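Local coordinates for putative glyoxalase superfamily protein (PDB 3IUZ) that probably works as an iron(II)-dependent dioxygenase of the 2-oxoadipate dioxygenase/decarboxylase family, within the wider glyoxalase superfamily, at residues D241-V246 with Y303-R308; I229-N234 with V282-I287. All blocks are in the same frame, centred on the assembly; numbering follows the deposited sequence. Where two conformers were deposited one is given.

Interaction 1 of 2, residues D241-V246 with Y303-R308; sequences DRVDDV and YEFITR
Asp241 and Phe305 form a parallel beta bridge, and Arg242 with Ile306 forms the next, where strand 238-242 runs beside the end of strand 293-306 in the large mixed sheet. Asp241 brackets Phe305 in the usual parallel pattern: its N donates to Glu304 O and its O accepts from Ile306 N. The ladder continues with Val243 N to Ile306 O, 2.8 Å, nearly straight at 167°. Arg242 lies on the same face as Ile306. Its CB sits 4.0 Å from Ile306 CG2, and CG, anti to the backbone N (chi1 -174°), is 3.9 Å from Ile306 O. The chain then bends at chi3, and NE passes 3.8 Å from Arg308 CD. At the tip NH2 lies 4.2 Å from Arg308 NE, with the two guanidinium planes perpendicular (90°). The closeness of like charges is probably eased by Asp81, whose OD1 forms salt bridges with the NE of both arginines; Arg242 NH1 also bonds to Glu137 O, and Arg308 NH1 to Asp322 O. On the face of Asp241 and Phe305, Tyr303 OH donates to Asp241 OD2 at 2.7 Å, coming from above the carboxylate plane, while OD1 is taken by Val79 N. Val243 CG1 and Val246 CG1 pack on Phe305, reaching CD1 and CB respectively, and Leu249 of helix 246-252 adds to this apolar group. Past the ladder the chain turns toward that helix. Thr307 was modelled in two conformers; in one of them OG1 donates to Val243 O and weakly accepts from Val246 N, so these bonds are less certain. Val243 O also receives a bond from a water, which in turn accepts from Arg308 N at 2.8 Å.

Interaction 2 of 2, residues I229-N234 with V282-I287; sequences IATEGN and VRRQFI
Thr231 and Glu232, in the last turn of helix 224-232, meet alternate residues of strand 281-287, so the contact is a helix end laid against a strand of the mixed sheet and fastened by a side-on, two-nitrogen salt bridge. Thr231 comes first. Its CB points toward the strand, and CG2, anti to the carbonyl carbon, touches the Phe286 ring obliquely, 3.8 Å from CZ. Tyr216 of helix 213-222 touches both Thr231 and Phe286, extending this apolar patch. The hydroxyl of Thr231 serves the next residue: OG1 donates to Glu232 OE2 at 2.6 Å, on the anti lone pair, and is also within hydrogen-bonding reach of Trp228 O in its own helix. CB of Glu232 does not point at the strand, yet the carboxylate arrives there; a bend at chi2 places CD on the Arg284 side. OE2 accepts from Arg284 NE and OE1 from Arg284 NH2, both at 2.8 Å and both through syn lone pairs. The N-H...O angles of 165° and 169° are close to straight, and carboxylate and guanidinium lie only 17° from coplanar. These paired bonds hold the carboxylate flat against the guanidinium edge, and Thr231 OG1 adds its bond on the anti side of OE2. The guanidinium is steadied from its own strand: Val282 CG2 lies over one face, offset toward the rim, and NH1 makes a weak bond to Arg283 O. Gly233 then leaves the helix with positive phi, while its N still donates to Ile229 O at 2.7 Å.

Both contacts belong to the same mixed sheet and are largely buried, with Asp244 and Asp245 at the exposed side of interaction 1 and Val282 and Arg284 partly exposed in interaction 2. They lie 28 Å apart between centres and do not touch. Strands 281-287 and 293-306 are antiparallel neighbours; interaction 2 holds a helix against one and interaction 1 pairs a further strand with the other. Along the chain the segments alternate: helix 224-232 leads into strand 238-242, as strand 281-287 leads into 293-306. Interaction 1 is the larger, burying 525 Å² against 186 Å², and rests on main-chain bonds. Interaction 2 has none between its segments; a salt bridge and one apolar touch join them.

Interaction 1 of 2, residues D241-V246 with Y303-R308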
ATOM      1  N   ASP A 241     -10.971   2.853   1.079  1.00 15.54           N
ATOM      2  CA  ASP A 241     -12.178   2.018   1.066  1.00 16.25           C
ATOM      3  C   ASP A 241     -13.154   2.815   0.228  1.00 15.65           C
ATOM      4  O   ASP A 241     -13.405   3.992   0.523  1.00 15.61           O
ATOM      5  CB  ASP A 241     -12.645   1.829   2.518  1.00 15.24           C
ATOM      6  CG  ASP A 241     -13.912   1.013   2.684  1.00 18.94           C
ATOM      7  OD1 ASP A 241     -14.578   0.624   1.688  1.00 18.55           O
ATOM      8  OD2 ASP A 241     -14.251   0.739   3.876  1.00 17.87           O
ATOM      9  N   ARG A 242     -13.675   2.177  -0.820  1.00 16.57           N
ATOM     10  CA  ARG A 242     -14.573   2.841  -1.757  1.00 15.15           C
ATOM     11  C   ARG A 242     -16.015   2.728  -1.257  1.00 16.02           C
ATOM     12  O   ARG A 242     -16.568   1.611  -1.178  1.00 17.07           O
ATOM     13  CB  ARG A 242     -14.458   2.251  -3.170  1.00 15.29           C
ATOM     14  CG  ARG A 242     -15.278   3.023  -4.190  1.00 15.32           C
ATOM     15  CD  ARG A 242     -15.290   2.297  -5.566  1.00 16.76           C
ATOM     16  NE  ARG A 242     -13.920   2.033  -6.036  1.00 17.97           N
ATOM     17  CZ  ARG A 242     -13.604   1.255  -7.052  1.00 19.54           C
ATOM     18  NH1 ARG A 242     -14.557   0.583  -7.690  1.00 17.47           N
ATOM     19  NH2 ARG A 242     -12.330   1.131  -7.434  1.00 18.49           N
ATOM     20  N   VAL A 243     -16.606   3.871  -0.915  1.00 15.70           N
ATOM     21  CA  VAL A 243     -17.928   3.931  -0.289  1.00 17.26           C
ATOM     22  C   VAL A 243     -18.858   4.773  -1.129  1.00 19.03           C
ATOM     23  O   VAL A 243     -18.422   5.551  -2.010  1.00 19.61           O
ATOM     24  CB  VAL A 243     -17.868   4.469   1.188  1.00 18.04           C
ATOM     25  CG1 VAL A 243     -17.000   3.530   2.071  1.00 14.43           C
ATOM     26  CG2 VAL A 243     -17.295   5.922   1.248  1.00 15.98           C
ATOM     27  N   ASP A 244     -20.164   4.617  -0.872  1.00 21.27           N
ATOM     28  CA  ASP A 244     -21.184   5.334  -1.638  1.00 22.05           C
ATOM     29  C   ASP A 244     -21.167   6.808  -1.376  1.00 22.03           C
ATOM     30  O   ASP A 244     -21.501   7.585  -2.271  1.00 21.48           O
ATOM     31  CB  ASP A 244     -22.595   4.871  -1.270  1.00 24.02           C
ATOM     32  CG  ASP A 244     -22.907   3.455  -1.736  1.00 27.42           C
ATOM     33  OD1 ASP A 244     -22.291   2.963  -2.721  1.00 33.42           O
ATOM     34  OD2 ASP A 244     -23.802   2.850  -1.102  1.00 37.03           O
ATOM     35  N   ASP A 245     -20.845   7.212  -0.147  1.00 21.96           N
ATOM     36  CA  ASP A 245     -20.962   8.606   0.239  1.00 22.42           C
ATOM     37  C   ASP A 245     -20.016   9.009   1.351  1.00 22.66           C
ATOM     38  O   ASP A 245     -20.304   8.805   2.530  1.00 23.04           O
ATOM     39  CB  ASP A 245     -22.417   8.939   0.673  1.00 23.44           C
ATOM     40  CG  ASP A 245     -22.568  10.374   1.233  1.00 25.10           C
ATOM     41  OD1 ASP A 245     -21.803  11.302   0.907  1.00 26.66           O
ATOM     42  OD2 ASP A 245     -23.468  10.569   2.048  1.00 32.70           O
ATOM     43  N   VAL A 246     -18.905   9.648   0.994  1.00 21.98           N
ATOM     44  CA  VAL A 246     -17.916   9.973   1.991  1.00 21.92           C
ATOM     45  C   VAL A 246     -18.427  11.021   2.946  1.00 21.65           C
ATOM     46  O   VAL A 246     -17.949  11.069   4.082  1.00 19.94           O
ATOM     47  CB  VAL A 246     -16.528  10.486   1.424  1.00 22.30           C
ATOM     48  CG1 VAL A 246     -15.770   9.378   0.810  1.00 21.69           C
ATOM     49  CG2 VAL A 246     -16.721  11.678   0.488  1.00 22.21           C
ATOM     50  N   TYR A 303      -6.338   5.064   7.411  1.00 15.90           N
ATOM     51  CA  TYR A 303      -7.441   4.442   6.670  1.00 16.34           C
ATOM     52  C   TYR A 303      -8.255   5.560   6.075  1.00 16.24           C
ATOM     53  O   TYR A 303      -8.658   6.490   6.774  1.00 18.31           O
ATOM     54  CB  TYR A 303      -8.306   3.614   7.611  1.00 16.08           C
ATOM     55  CG  TYR A 303      -9.301   2.670   6.958  1.00 15.16           C
ATOM     56  CD1 TYR A 303     -10.565   3.101   6.583  1.00 15.02           C
ATOM     57  CD2 TYR A 303      -9.010   1.332   6.809  1.00 17.70           C
ATOM     58  CE1 TYR A 303     -11.482   2.242   6.015  1.00 15.24           C
ATOM     59  CE2 TYR A 303      -9.943   0.452   6.278  1.00 17.00           C
ATOM     60  CZ  TYR A 303     -11.152   0.899   5.873  1.00 14.90           C
ATOM     61  OH  TYR A 303     -12.059   0.020   5.302  1.00 17.76           O
ATOM     62  N   GLU A 304      -8.515   5.454   4.777  1.00 16.09           N
ATOM     63  CA  GLU A 304      -9.108   6.507   4.001  1.00 15.05           C
ATOM     64  C   GLU A 304     -10.355   6.007   3.267  1.00 15.09           C
ATOM     65  O   GLU A 304     -10.482   4.823   2.963  1.00 13.55           O
ATOM     66  CB  GLU A 304      -8.075   7.019   2.974  1.00 16.58           C
ATOM     67  CG  GLU A 304      -8.595   8.073   1.949  1.00 18.15           C
ATOM     68  CD  GLU A 304      -7.496   8.496   0.994  1.00 22.84           C
ATOM     69  OE1 GLU A 304      -7.265   7.810  -0.025  1.00 24.12           O
ATOM     70  OE2 GLU A 304      -6.832   9.490   1.311  1.00 24.02           O
ATOM     71  N   PHE A 305     -11.255   6.930   2.999  1.00 14.33           N
ATOM     72  CA  PHE A 305     -12.481   6.661   2.283  1.00 15.56           C
ATOM     73  C   PHE A 305     -12.502   7.448   0.976  1.00 15.74           C
ATOM     74  O   PHE A 305     -12.013   8.580   0.903  1.00 14.90           O
ATOM     75  CB  PHE A 305     -13.690   7.096   3.096  1.00 15.19           C
ATOM     76  CG  PHE A 305     -13.829   6.381   4.382  1.00 17.20           C
ATOM     77  CD1 PHE A 305     -14.286   5.093   4.431  1.00 17.45           C
ATOM     78  CD2 PHE A 305     -13.465   6.989   5.561  1.00 20.99           C
ATOM     79  CE1 PHE A 305     -14.406   4.406   5.632  1.00 18.90           C
ATOM     80  CE2 PHE A 305     -13.617   6.286   6.768  1.00 23.94           C
ATOM     81  CZ  PHE A 305     -14.081   5.001   6.771  1.00 20.68           C
ATOM     82  N   ILE A 306     -13.138   6.856  -0.039  1.00 15.77           N
ATOM     83  CA  ILE A 306     -13.210   7.498  -1.340  1.00 15.67           C
ATOM     84  C   ILE A 306     -14.566   7.185  -1.943  1.00 15.76           C
ATOM     85  O   ILE A 306     -15.088   6.090  -1.759  1.00 16.34           O
ATOM     86  CB  ILE A 306     -12.097   6.992  -2.275  1.00 15.79           C
ATOM     87  CG1 ILE A 306     -12.004   7.851  -3.557  1.00 17.65           C
ATOM     88  CG2 ILE A 306     -12.276   5.502  -2.595  1.00 13.63           C
ATOM     89  CD1 ILE A 306     -10.564   7.715  -4.232  1.00 15.76           C
ATOM     90  N   THR A 307     -15.138   8.175  -2.620  1.00 15.70           N
ATOM     91  CA  THR A 307     -16.290   7.963  -3.486  0.50 16.09           C
ATOM     92  C   THR A 307     -15.880   8.317  -4.940  1.00 17.14           C
ATOM     93  O   THR A 307     -15.225   9.350  -5.188  1.00 17.31           O
ATOM     94  CB  THR A 307     -17.532   8.781  -3.015  0.50 16.19           C
ATOM     95  OG1 THR A 307     -18.065   8.200  -1.823  0.50 13.86           O
ATOM     96  CG2 THR A 307     -18.630   8.793  -4.077  0.50 13.51           C
ATOM     97  N   ARG A 308     -16.223   7.454  -5.877  1.00 18.26           N
ATOM     98  CA  ARG A 308     -15.845   7.653  -7.278  1.00 19.15           C
ATOM     99  C   ARG A 308     -17.140   7.625  -8.074  1.00 20.80           C
ATOM    100  O   ARG A 308     -17.818   6.598  -8.126  1.00 19.30           O
ATOM    101  CB  ARG A 308     -14.929   6.554  -7.788  1.00 18.78           C
ATOM    102  CG  ARG A 308     -13.598   6.506  -7.172  1.00 17.85           C
ATOM    103  CD  ARG A 308     -12.831   5.302  -7.751  1.00 20.30           C
ATOM    104  NE  ARG A 308     -11.472   5.229  -7.234  1.00 17.83           N
ATOM    105  CZ  ARG A 308     -10.503   6.087  -7.510  1.00 15.75           C
ATOM    106  NH1 ARG A 308     -10.671   7.109  -8.365  1.00 17.36           N
ATOM    107  NH2 ARG A 308      -9.319   5.877  -6.965  1.00 16.50           N
TER
HETATM  108  O   HOH W   1     -17.873   5.401  -4.879  1.00 18.58           O

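Interaction 2 of 2, residues I229-N234 with V282-I287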
ATOM      1  N   ILE A 229       9.029   8.331   5.437  1.00 14.76           N
ATOM      2  CA  ILE A 229       9.713   7.267   4.704  1.00 15.03           C
ATOM      3  C   ILE A 229      10.883   6.712   5.499  1.00 15.20           C
ATOM      4  O   ILE A 229      11.102   5.515   5.548  1.00 15.29           O
ATOM      5  CB  ILE A 229      10.157   7.714   3.296  1.00 15.07           C
ATOM      6  CG1 ILE A 229       8.933   8.145   2.474  1.00 15.84           C
ATOM      7  CG2 ILE A 229      10.919   6.553   2.631  1.00 14.29           C
ATOM      8  CD1 ILE A 229       9.240   8.787   1.111  1.00 14.18           C
ATOM      9  N   ALA A 230      11.610   7.589   6.184  1.00 16.10           N
ATOM     10  CA  ALA A 230      12.706   7.134   7.000  1.00 16.30           C
ATOM     11  C   ALA A 230      12.307   6.121   8.059  1.00 16.25           C
ATOM     12  O   ALA A 230      13.088   5.223   8.393  1.00 15.75           O
ATOM     13  CB  ALA A 230      13.454   8.345   7.622  1.00 16.69           C
ATOM     14  N   THR A 231      11.093   6.234   8.594  1.00 16.01           N
ATOM     15  CA  THR A 231      10.685   5.336   9.662  1.00 16.39           C
ATOM     16  C   THR A 231       9.901   4.154   9.107  1.00 16.12           C
ATOM     17  O   THR A 231      10.024   3.047   9.630  1.00 15.67           O
ATOM     18  CB  THR A 231       9.864   6.056  10.801  1.00 16.28           C
ATOM     19  OG1 THR A 231       8.505   6.261  10.378  1.00 16.58           O
ATOM     20  CG2 THR A 231      10.493   7.381  11.209  1.00 14.57           C
ATOM     21  N   GLU A 232       9.096   4.388   8.076  1.00 14.89           N
ATOM     22  CA  GLU A 232       8.179   3.340   7.553  1.00 16.04           C
ATOM     23  C   GLU A 232       8.622   2.662   6.241  1.00 15.29           C
ATOM     24  O   GLU A 232       8.085   1.624   5.856  1.00 16.56           O
ATOM     25  CB  GLU A 232       6.770   3.930   7.294  1.00 16.48           C
ATOM     26  CG  GLU A 232       6.176   4.674   8.468  1.00 17.55           C
ATOM     27  CD  GLU A 232       6.197   3.839   9.719  1.00 17.32           C
ATOM     28  OE1 GLU A 232       5.410   2.859   9.752  1.00 17.75           O
ATOM     29  OE2 GLU A 232       7.016   4.163  10.618  1.00 18.00           O
ATOM     30  N   GLY A 233       9.596   3.245   5.553  1.00 16.10           N
ATOM     31  CA  GLY A 233      10.091   2.694   4.289  1.00 16.37           C
ATOM     32  C   GLY A 233       8.993   2.561   3.241  1.00 16.19           C
ATOM     33  O   GLY A 233       8.219   3.514   3.021  1.00 15.78           O
ATOM     34  N   ASN A 234       8.917   1.375   2.629  1.00 15.09           N
ATOM     35  CA  ASN A 234       7.924   1.094   1.598  1.00 14.69           C
ATOM     36  C   ASN A 234       6.636   0.458   2.103  1.00 14.70           C
ATOM     37  O   ASN A 234       5.821  -0.026   1.298  1.00 14.83           O
ATOM     38  CB  ASN A 234       8.534   0.182   0.530  1.00 15.14           C
ATOM     39  CG  ASN A 234       9.876   0.676   0.008  1.00 13.03           C
ATOM     40  OD1 ASN A 234      10.842  -0.092  -0.034  1.00 13.61           O
ATOM     41  ND2 ASN A 234       9.938   1.927  -0.428  1.00 14.66           N
ATOM     42  N   VAL A 282       2.749   5.482  15.924  1.00 21.38           N
ATOM     43  CA  VAL A 282       3.439   4.197  16.094  1.00 20.99           C
ATOM     44  C   VAL A 282       4.745   4.417  16.808  1.00 21.07           C
ATOM     45  O   VAL A 282       5.311   5.487  16.746  1.00 21.29           O
ATOM     46  CB  VAL A 282       3.697   3.480  14.715  1.00 20.98           C
ATOM     47  CG1 VAL A 282       2.404   3.045  14.094  1.00 20.82           C
ATOM     48  CG2 VAL A 282       4.445   4.405  13.740  1.00 17.27           C
ATOM     49  N   ARG A 283       5.230   3.379  17.462  1.00 22.22           N
ATOM     50  CA  ARG A 283       6.464   3.455  18.217  1.00 23.00           C
ATOM     51  C   ARG A 283       7.574   2.880  17.318  1.00 22.06           C
ATOM     52  O   ARG A 283       7.434   1.791  16.752  1.00 23.24           O
ATOM     53  CB  ARG A 283       6.283   2.651  19.497  1.00 24.00           C
ATOM     54  CG  ARG A 283       7.336   2.788  20.508  1.00 27.50           C
ATOM     55  CD  ARG A 283       7.083   3.909  21.455  1.00 31.54           C
ATOM     56  NE  ARG A 283       8.108   3.952  22.492  1.00 34.01           N
ATOM     57  CZ  ARG A 283       8.513   5.054  23.124  1.00 34.32           C
ATOM     58  NH1 ARG A 283       8.000   6.257  22.836  1.00 32.56           N
ATOM     59  NH2 ARG A 283       9.460   4.954  24.050  1.00 37.45           N
ATOM     60  N   ARG A 284       8.653   3.627  17.181  1.00 21.12           N
ATOM     61  CA  ARG A 284       9.743   3.273  16.299  1.00 21.03           C
ATOM     62  C   ARG A 284      11.073   3.475  16.980  1.00 20.19           C
ATOM     63  O   ARG A 284      11.230   4.333  17.877  1.00 18.34           O
ATOM     64  CB  ARG A 284       9.699   4.126  15.020  1.00 21.01           C
ATOM     65  CG  ARG A 284       8.481   3.895  14.139  1.00 21.85           C
ATOM     66  CD  ARG A 284       8.491   2.492  13.465  1.00 21.77           C
ATOM     67  NE  ARG A 284       7.290   2.289  12.654  1.00 20.32           N
ATOM     68  CZ  ARG A 284       6.306   1.451  12.934  1.00 21.00           C
ATOM     69  NH1 ARG A 284       6.362   0.699  14.011  1.00 26.30           N
ATOM     70  NH2 ARG A 284       5.251   1.351  12.145  1.00 18.53           N
ATOM     71  N   GLN A 285      12.048   2.692  16.519  1.00 20.26           N
ATOM     72  CA  GLN A 285      13.398   2.778  17.027  1.00 20.78           C
ATOM     73  C   GLN A 285      14.281   3.677  16.174  1.00 20.01           C
ATOM     74  O   GLN A 285      14.129   3.785  14.972  1.00 19.66           O
ATOM     75  CB  GLN A 285      14.013   1.386  17.101  1.00 22.12           C
ATOM     76  CG  GLN A 285      13.325   0.495  18.110  1.00 25.13           C
ATOM     77  CD  GLN A 285      13.847  -0.911  18.094  1.00 29.47           C
ATOM     78  OE1 GLN A 285      14.109  -1.491  17.038  1.00 33.83           O
ATOM     79  NE2 GLN A 285      13.989  -1.478  19.269  1.00 35.05           N
ATOM     80  N   PHE A 286      15.226   4.306  16.829  1.00 19.29           N
ATOM     81  CA  PHE A 286      16.224   5.145  16.226  1.00 19.56           C
ATOM     82  C   PHE A 286      17.581   4.963  16.910  1.00 19.55           C
ATOM     83  O   PHE A 286      17.659   4.529  18.046  1.00 20.20           O
ATOM     84  CB  PHE A 286      15.866   6.611  16.370  1.00 19.15           C
ATOM     85  CG  PHE A 286      14.581   6.980  15.750  1.00 18.32           C
ATOM     86  CD1 PHE A 286      13.390   6.793  16.434  1.00 17.65           C
ATOM     87  CD2 PHE A 286      14.539   7.549  14.473  1.00 18.77           C
ATOM     88  CE1 PHE A 286      12.172   7.177  15.856  1.00 18.55           C
ATOM     89  CE2 PHE A 286      13.346   7.917  13.908  1.00 17.75           C
ATOM     90  CZ  PHE A 286      12.145   7.732  14.611  1.00 20.12           C
ATOM     91  N   ILE A 287      18.639   5.345  16.221  1.00 20.56           N
ATOM     92  CA  ILE A 287      19.985   5.283  16.791  1.00 20.14           C
ATOM     93  C   ILE A 287      20.322   6.636  17.350  1.00 21.18           C
ATOM     94  O   ILE A 287      20.288   7.675  16.657  1.00 19.55           O
ATOM     95  CB  ILE A 287      21.044   4.839  15.787  1.00 20.53           C
ATOM     96  CG1 ILE A 287      20.636   3.499  15.151  1.00 20.48           C
ATOM     97  CG2 ILE A 287      22.458   4.788  16.465  1.00 20.08           C
ATOM     98  CD1 ILE A 287      20.485   2.305  16.102  1.00 22.05           C
TER